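Local coordinates for uracil-DNA glycosylase (Epstein-Barr virus, PDB 6LYJ), which belongs to the uracil-DNA glycosylase superfamily and is built as an alpha/beta fold in which helices pack round a four-stranded parallel sheet, at residues L29-D32 and L33-D36; L40-I43 and F44-K47; G160-A163 and D164-W167; T171-V174 and I175-S179. All coordinates share one frame; numbering follows the deposited sequence.

Contact 1: residues L29-D32 and L33-D36; sequences LLPD and LWLD
L30 meets the first turn of helix 32-38 with its CB, which touches W34 CB and, at the same separation, L35 CD2, 4.2 Å away. Its CG stands anti to the carbonyl carbon (chi1 -75°), and CB rather than either methyl makes these close approaches. P31 follows at the N-cap and works through both ring and backbone. Its CD packs on W34 CB at 4.0 Å, and the two side chains run side by side in the same direction, so the pyrrolidine flanks the root of the tryptophan. P31 O meanwhile faces two amides of the turn: L35 N reaches it at 3.0 Å, in the carbonyl plane and fairly straight at 160°, while W34 N, 2.9 Å from P31 O, makes a bent and weak bond. D32 is the first residue of the helix proper. D36 N donates to D32 O over 2.9 Å and nearly in line (170°), and D32 OD1 lies 4.1 Å from L35 CD1. The carboxylates of D32 and D36 stay well apart, OD1 to OD1 6.5 Å, which probably eases the repulsion between them. Beyond this turn, the W34 indole sets itself edge-to-face with W74 and reaches V174 and L178 of helix 167-181, while L30 rests on F170 of that same helix; W34 thus seats helix 32-38, and L30 the loop leading into it, against helix 167-181.

Contact 2: residues L40-I43 and F44-K47; sequences LSPI and FQRK
The Q45 side chain turns back alongside L40, and the two meet twice. Q45 CG packs against L40 CB at 3.7 Å, and at the far end Q45 NE2 donates to L40 O over 2.8 Å. That amide comes in above the carbonyl plane of L40 rather than along a lone pair, and the acceptor is itself tilted out of the Q45 amide plane, so the bond is short without being ideally aimed. Q45 reaches this far because its chain runs extended beyond CG (chi2 174°). S41 is turned differently: OG sits between the backbone N and the carbonyl carbon (chi1 66°), which brings it back over the helix start to accept from F44 N at 3.2 Å. The same hydroxyl oxygen lies 3.5 Å from F44 CB. The F44 side chain is crossed at a slant by that of I43, whose CG2 comes within 3.8 Å of F44 CD1, while the phenyl ring extends to meet H173 and W169 of helix 167-181, both edge-to-face. K47 reaches the same helix by a cation-pi contact with W169. On the backbone, Q45 N bonds to S41 O at 2.8 Å, the first of three successive i to i+4 bonds. A serine N-cap holding the amide three residues on, followed by a proline in the first turn, is a classic helix start, here that of helix 42-59.

Contact 3: residues G160-A163 and D164-W167; sequences GSHA and DIGW
Apolar contact centres on I165, whose CD1 lies 3.7 Å from H162 CB and nearly as close to the imidazole CG. The two side chains are crossed at an angle, and the methyl approaches the ring obliquely. I165 CG1 takes the position between its own backbone N and carbonyl carbon (chi1 68°), which puts it 3.4 Å from H162 O and carries CD1 on toward the histidine. W167 adds a looser touch: H162 O lies near the plane of the indole, at its edge, 4.1 Å from W167 CD1. Within 160-163, A163 N donates to G160 O at 3.1 Å, closing a type I turn. Across the junction, water does the joining. One molecule donates to S161 O and accepts from D164 N at 2.9 Å; a second donates to A163 O and accepts from G166 N, 3.0 Å away, so each bridges a carbonyl to an amide three residues further on. Polar side-chain ends look elsewhere: H162 ND1 and W167 NE1 both bond to T153 OG1, one hydroxyl thus tying together the two rings, and S161 OG bonds to K158 O and Q155 N. The motif is a pair of overlapping type I turns, G160 to A163 and H162 to I165, leading to G166 at the N-cap of helix 167-181.

Contact 4: residues T171-V174 and I175-S179; sequences TDHV and ISLLS
L177 lays its CD1 methyl over one face of the H173 imidazole, 3.8 Å from the ring centroid and 26° off the ring normal, a CH-pi contact displaced toward the rim. The nearest ring atom to this methyl is H173 CE1, at 3.4 Å. The second methyl comes closer still to a single atom, L177 CD2 lying 3.3 Å from H173 NE2, so the branched end of the leucine grips the CE1-NE2 side of the ring. The leucine leans back along the helix to get there, and H173 CG, anti to the backbone N (chi1 -177°), swings the imidazole to meet it. Further round the helix, V174 and L178 lie side by side and point the same way, V174 CG1 touching L178 CD1 at 3.9 Å. I175 folds its CG1 close to the backbone, 3.2 Å from T171 O, the oxygen that also accepts I175 N at 2.9 Å. Three more i to i+4 bonds, to D172 O, H173 O and V174 O, follow with nearly the same length and a similar tilt from the carbonyl plane. T171 OG1 bonds to T150 O and to W167 O, and D172 OD1 forms a salt bridge with K197. V174 and I175 sit on L148 and L178 on L146 of strand 145-149; I175 also meets L88 and L178 V86 of strand 85-89, while L177 turns to L38 of helix 32-38. This is a regular, largely buried alpha-helix lying between the parallel sheet and an outer helical layer, the layered packing characteristic of the alpha/beta fold in uracil-DNA glycosylases.

Helix 167-181 ties the set together. Contact 3 leads into it and contact 4 fills its middle, their centres about 17 Å apart. Contacts 1 and 2, at the starts of helices 32-38 and 42-59, have centres about 13 Å apart and both touch contact 4: W34 CZ3 meets V174 CG1 at 3.8 Å, and L40 CD2 meets H173 CD2 at the same distance. Contact 3 touches neither of them, its nearest atoms staying about 6 Å away, but its I165 and W167 reach V55 of helix 42-59. All four follow in series along the chain; the starts of the two early helices, 32-38 and 42-59, pack on a later helix that backs the parallel sheet.

Contact 1: residues L29-D32 and L33-D36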
# COMPACT_ATOMS: atom_id res chain seq x y z
N LEU A 29 -18.32 10.69 10.87
CA LEU A 29 -18.24 10.04 9.57
C LEU A 29 -18.31 8.52 9.64
O LEU A 29 -18.43 7.85 8.61
CB LEU A 29 -16.95 10.45 8.84
CG LEU A 29 -16.79 11.94 8.55
CD1 LEU A 29 -15.40 12.21 7.98
CD2 LEU A 29 -17.88 12.43 7.61
N LEU A 30 -18.23 7.96 10.83
CA LEU A 30 -18.27 6.52 11.02
C LEU A 30 -19.70 6.02 11.12
O LEU A 30 -20.58 6.74 11.61
CB LEU A 30 -17.50 6.13 12.28
CG LEU A 30 -15.98 6.19 12.21
CD1 LEU A 30 -15.40 6.07 13.60
CD2 LEU A 30 -15.43 5.09 11.32
N PRO A 31 -19.96 4.79 10.68
CA PRO A 31 -21.29 4.20 10.87
C PRO A 31 -21.58 3.99 12.35
O PRO A 31 -20.67 3.86 13.18
CB PRO A 31 -21.21 2.86 10.12
CG PRO A 31 -19.96 2.95 9.29
CD PRO A 31 -19.04 3.85 10.02
N ASP A 32 -22.87 3.94 12.67
CA ASP A 32 -23.29 3.82 14.06
C ASP A 32 -22.74 2.55 14.71
O ASP A 32 -22.41 2.55 15.90
CB ASP A 32 -24.82 3.84 14.16
CG ASP A 32 -25.41 5.18 13.75
OD1 ASP A 32 -24.81 6.23 14.08
OD2 ASP A 32 -26.48 5.19 13.11
N LEU A 33 -22.66 1.46 13.94
CA LEU A 33 -22.11 0.23 14.50
C LEU A 33 -20.65 0.41 14.92
O LEU A 33 -20.22 -0.13 15.94
CB LEU A 33 -22.24 -0.91 13.49
CG LEU A 33 -23.63 -1.54 13.41
CD1 LEU A 33 -23.71 -2.43 12.19
CD2 LEU A 33 -23.96 -2.32 14.67
N TRP A 34 -19.89 1.20 14.16
CA TRP A 34 -18.51 1.46 14.53
C TRP A 34 -18.42 2.37 15.74
O TRP A 34 -17.52 2.20 16.58
CB TRP A 34 -17.73 2.03 13.35
CG TRP A 34 -17.09 0.95 12.55
CD1 TRP A 34 -17.64 0.24 11.52
CD2 TRP A 34 -15.77 0.41 12.74
NE1 TRP A 34 -16.74 -0.69 11.05
CE2 TRP A 34 -15.59 -0.60 11.78
CE3 TRP A 34 -14.73 0.70 13.64
CZ2 TRP A 34 -14.40 -1.34 11.69
CZ3 TRP A 34 -13.56 -0.03 13.54
CH2 TRP A 34 -13.40 -1.03 12.58
N LEU A 35 -19.31 3.36 15.85
CA LEU A 35 -19.33 4.18 17.06
C LEU A 35 -19.63 3.33 18.28
O LEU A 35 -18.98 3.47 19.32
CB LEU A 35 -20.36 5.30 16.91
CG LEU A 35 -20.03 6.36 15.86
CD1 LEU A 35 -21.17 7.36 15.71
CD2 LEU A 35 -18.72 7.07 16.18
N ASP A 36 -20.62 2.43 18.18
CA ASP A 36 -20.90 1.50 19.26
C ASP A 36 -19.69 0.62 19.57
O ASP A 36 -19.38 0.34 20.73
CB ASP A 36 -22.11 0.63 18.92
CG ASP A 36 -23.38 1.44 18.76
OD1 ASP A 36 -23.44 2.57 19.29
OD2 ASP A 36 -24.33 0.95 18.12

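Contact 2: residues L40-I43 and F44-K47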
# COMPACT_ATOMS: atom_id res chain seq x y z
N LEU A 40 -15.84 5.44 21.89
CA LEU A 40 -14.85 6.51 22.02
C LEU A 40 -15.20 7.42 23.18
O LEU A 40 -16.34 7.87 23.31
CB LEU A 40 -14.77 7.32 20.72
CG LEU A 40 -14.30 6.61 19.46
CD1 LEU A 40 -14.34 7.56 18.28
CD2 LEU A 40 -12.89 6.06 19.64
N SER A 41 -14.21 7.68 24.04
CA SER A 41 -14.40 8.65 25.11
C SER A 41 -14.71 10.02 24.51
O SER A 41 -14.44 10.27 23.33
CB SER A 41 -13.16 8.71 26.00
OG SER A 41 -12.05 9.22 25.28
N PRO A 42 -15.29 10.93 25.30
CA PRO A 42 -15.54 12.29 24.79
C PRO A 42 -14.29 12.97 24.24
O PRO A 42 -14.36 13.60 23.18
CB PRO A 42 -16.11 13.02 26.01
CG PRO A 42 -16.80 11.94 26.78
CD PRO A 42 -15.93 10.71 26.61
N ILE A 43 -13.15 12.84 24.92
CA ILE A 43 -11.93 13.47 24.43
C ILE A 43 -11.46 12.81 23.14
O ILE A 43 -10.99 13.50 22.22
CB ILE A 43 -10.84 13.47 25.52
CG1 ILE A 43 -9.72 14.45 25.16
CG2 ILE A 43 -10.27 12.07 25.76
CD1 ILE A 43 -10.14 15.91 25.20
N PHE A 44 -11.58 11.49 23.03
CA PHE A 44 -11.20 10.84 21.77
C PHE A 44 -12.15 11.23 20.65
O PHE A 44 -11.73 11.37 19.50
CB PHE A 44 -11.14 9.32 21.93
CG PHE A 44 -9.82 8.82 22.45
CD1 PHE A 44 -8.96 9.67 23.12
CD2 PHE A 44 -9.42 7.52 22.21
CE1 PHE A 44 -7.73 9.22 23.58
CE2 PHE A 44 -8.20 7.05 22.67
CZ PHE A 44 -7.36 7.91 23.35
N GLN A 45 -13.44 11.40 20.98
CA GLN A 45 -14.38 11.91 19.99
C GLN A 45 -13.95 13.28 19.49
O GLN A 45 -13.98 13.55 18.28
CB GLN A 45 -15.79 11.99 20.58
CG GLN A 45 -16.44 10.65 20.89
CD GLN A 45 -17.76 10.82 21.60
OE1 GLN A 45 -18.65 11.52 21.13
NE2 GLN A 45 -17.90 10.16 22.76
N ARG A 46 -13.52 14.16 20.41
CA ARG A 46 -13.11 15.50 20.01
C ARG A 46 -11.83 15.46 19.19
O ARG A 46 -11.68 16.23 18.24
CB ARG A 46 -12.94 16.38 21.25
CG ARG A 46 -14.26 16.81 21.86
CD ARG A 46 -14.07 17.49 23.20
NE ARG A 46 -13.26 18.70 23.12
CZ ARG A 46 -12.94 19.45 24.17
NH1 ARG A 46 -13.37 19.12 25.37
NH2 ARG A 46 -12.20 20.54 24.02
N LYS A 47 -10.90 14.57 19.53
CA LYS A 47 -9.66 14.44 18.76
C LYS A 47 -9.93 13.95 17.34
O LYS A 47 -9.36 14.47 16.36
CB LYS A 47 -8.69 13.51 19.49
CG LYS A 47 -8.16 14.08 20.80
CD LYS A 47 -7.61 13.00 21.72
CE LYS A 47 -6.31 12.42 21.18
NZ LYS A 47 -5.25 13.45 21.10

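Contact 3: residues G160-A163 and D164-W167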
# COMPACT_ATOMS: atom_id res chain seq x y z
N GLY A 160 1.96 10.57 1.38
CA GLY A 160 2.38 10.90 2.73
C GLY A 160 2.06 12.30 3.18
O GLY A 160 2.43 12.67 4.30
N SER A 161 1.38 13.10 2.36
CA SER A 161 1.14 14.50 2.69
C SER A 161 0.23 14.66 3.90
O SER A 161 0.31 15.68 4.58
CB SER A 161 0.53 15.22 1.49
OG SER A 161 -0.60 14.52 0.98
N HIS A 162 -0.60 13.66 4.21
CA HIS A 162 -1.45 13.71 5.39
C HIS A 162 -0.99 12.72 6.46
O HIS A 162 -1.80 12.32 7.31
CB HIS A 162 -2.90 13.46 5.01
CG HIS A 162 -3.52 14.57 4.22
ND1 HIS A 162 -4.85 14.56 3.85
CD2 HIS A 162 -3.00 15.72 3.74
CE1 HIS A 162 -5.12 15.66 3.16
NE2 HIS A 162 -4.01 16.38 3.08
N ALA A 163 0.28 12.33 6.44
CA ALA A 163 0.79 11.35 7.40
C ALA A 163 0.83 11.88 8.83
O ALA A 163 0.89 11.08 9.77
CB ALA A 163 2.19 10.88 6.98
N ASP A 164 0.82 13.20 9.03
CA ASP A 164 1.02 13.77 10.36
C ASP A 164 -0.15 14.63 10.84
O ASP A 164 0.03 15.46 11.73
CB ASP A 164 2.31 14.58 10.41
CG ASP A 164 3.55 13.72 10.22
OD1 ASP A 164 3.64 12.66 10.87
OD2 ASP A 164 4.42 14.11 9.42
N ILE A 165 -1.34 14.46 10.26
CA ILE A 165 -2.47 15.29 10.67
C ILE A 165 -3.34 14.60 11.71
O ILE A 165 -4.35 15.18 12.14
CB ILE A 165 -3.31 15.71 9.45
CG1 ILE A 165 -4.00 14.49 8.83
CG2 ILE A 165 -2.42 16.41 8.43
CD1 ILE A 165 -4.95 14.85 7.72
N GLY A 166 -2.98 13.40 12.13
CA GLY A 166 -3.68 12.72 13.21
C GLY A 166 -4.37 11.43 12.82
O GLY A 166 -4.98 10.80 13.69
N TRP A 167 -4.33 11.01 11.55
CA TRP A 167 -4.97 9.75 11.18
C TRP A 167 -4.29 8.56 11.87
O TRP A 167 -4.96 7.58 12.22
CB TRP A 167 -4.95 9.55 9.66
CG TRP A 167 -5.96 10.36 8.89
CD1 TRP A 167 -5.72 11.18 7.82
CD2 TRP A 167 -7.37 10.44 9.14
NE1 TRP A 167 -6.88 11.75 7.38
CE2 TRP A 167 -7.92 11.32 8.17
CE3 TRP A 167 -8.23 9.86 10.08
CZ2 TRP A 167 -9.28 11.62 8.12
CZ3 TRP A 167 -9.58 10.17 10.03
CH2 TRP A 167 -10.09 11.04 9.06
O HOH W 1 0.88 15.45 7.25
O HOH W 2 -1.18 11.02 11.96

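Contact 4: residues T171-V174 and I175-S179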
# COMPACT_ATOMS: atom_id res chain seq x y z
N THR A 171 -6.17 5.32 13.54
CA THR A 171 -6.11 3.95 13.03
C THR A 171 -5.33 3.03 13.97
O THR A 171 -5.67 1.84 14.08
CB THR A 171 -5.52 3.92 11.62
OG1 THR A 171 -4.25 4.59 11.58
CG2 THR A 171 -6.48 4.59 10.64
N ASP A 172 -4.31 3.54 14.67
CA ASP A 172 -3.69 2.78 15.75
C ASP A 172 -4.73 2.36 16.78
O ASP A 172 -4.76 1.21 17.22
CB ASP A 172 -2.59 3.61 16.42
CG ASP A 172 -1.27 3.57 15.68
OD1 ASP A 172 -1.17 2.89 14.64
OD2 ASP A 172 -0.32 4.24 16.15
N HIS A 173 -5.57 3.31 17.20
CA HIS A 173 -6.58 2.99 18.21
C HIS A 173 -7.56 1.95 17.67
O HIS A 173 -7.96 1.03 18.39
CB HIS A 173 -7.30 4.26 18.65
CG HIS A 173 -8.30 4.05 19.74
ND1 HIS A 173 -7.94 3.78 21.05
CD2 HIS A 173 -9.65 4.10 19.73
CE1 HIS A 173 -9.02 3.65 21.79
NE2 HIS A 173 -10.08 3.85 21.01
N VAL A 174 -7.96 2.09 16.40
CA VAL A 174 -8.84 1.11 15.77
C VAL A 174 -8.22 -0.28 15.80
O VAL A 174 -8.89 -1.27 16.11
CB VAL A 174 -9.18 1.54 14.33
CG1 VAL A 174 -9.83 0.38 13.58
CG2 VAL A 174 -10.10 2.75 14.33
N ILE A 175 -6.93 -0.38 15.45
CA ILE A 175 -6.25 -1.68 15.47
C ILE A 175 -6.26 -2.26 16.88
O ILE A 175 -6.55 -3.44 17.10
CB ILE A 175 -4.82 -1.54 14.92
CG1 ILE A 175 -4.86 -1.17 13.43
CG2 ILE A 175 -4.02 -2.83 15.14
CD1 ILE A 175 -3.52 -0.70 12.87
N SER A 176 -5.91 -1.42 17.87
CA SER A 176 -5.89 -1.86 19.26
C SER A 176 -7.25 -2.39 19.69
O SER A 176 -7.35 -3.44 20.34
CB SER A 176 -5.44 -0.72 20.17
OG SER A 176 -4.09 -0.35 19.92
N LEU A 177 -8.31 -1.67 19.32
CA LEU A 177 -9.65 -2.07 19.74
C LEU A 177 -10.11 -3.32 19.01
O LEU A 177 -10.81 -4.15 19.58
CB LEU A 177 -10.63 -0.91 19.53
CG LEU A 177 -10.93 -0.15 20.83
CD1 LEU A 177 -9.64 0.27 21.53
CD2 LEU A 177 -11.79 1.05 20.55
N LEU A 178 -9.72 -3.48 17.74
CA LEU A 178 -10.03 -4.73 17.05
C LEU A 178 -9.38 -5.91 17.75
O LEU A 178 -10.01 -6.94 17.98
CB LEU A 178 -9.57 -4.65 15.59
CG LEU A 178 -10.36 -3.73 14.65
CD1 LEU A 178 -9.56 -3.47 13.40
CD2 LEU A 178 -11.72 -4.34 14.31
N SER A 179 -8.11 -5.75 18.13
CA SER A 179 -7.42 -6.81 18.86
C SER A 179 -8.10 -7.11 20.19
O SER A 179 -8.28 -8.28 20.57
CB SER A 179 -5.96 -6.41 19.09
OG SER A 179 -5.26 -7.39 19.84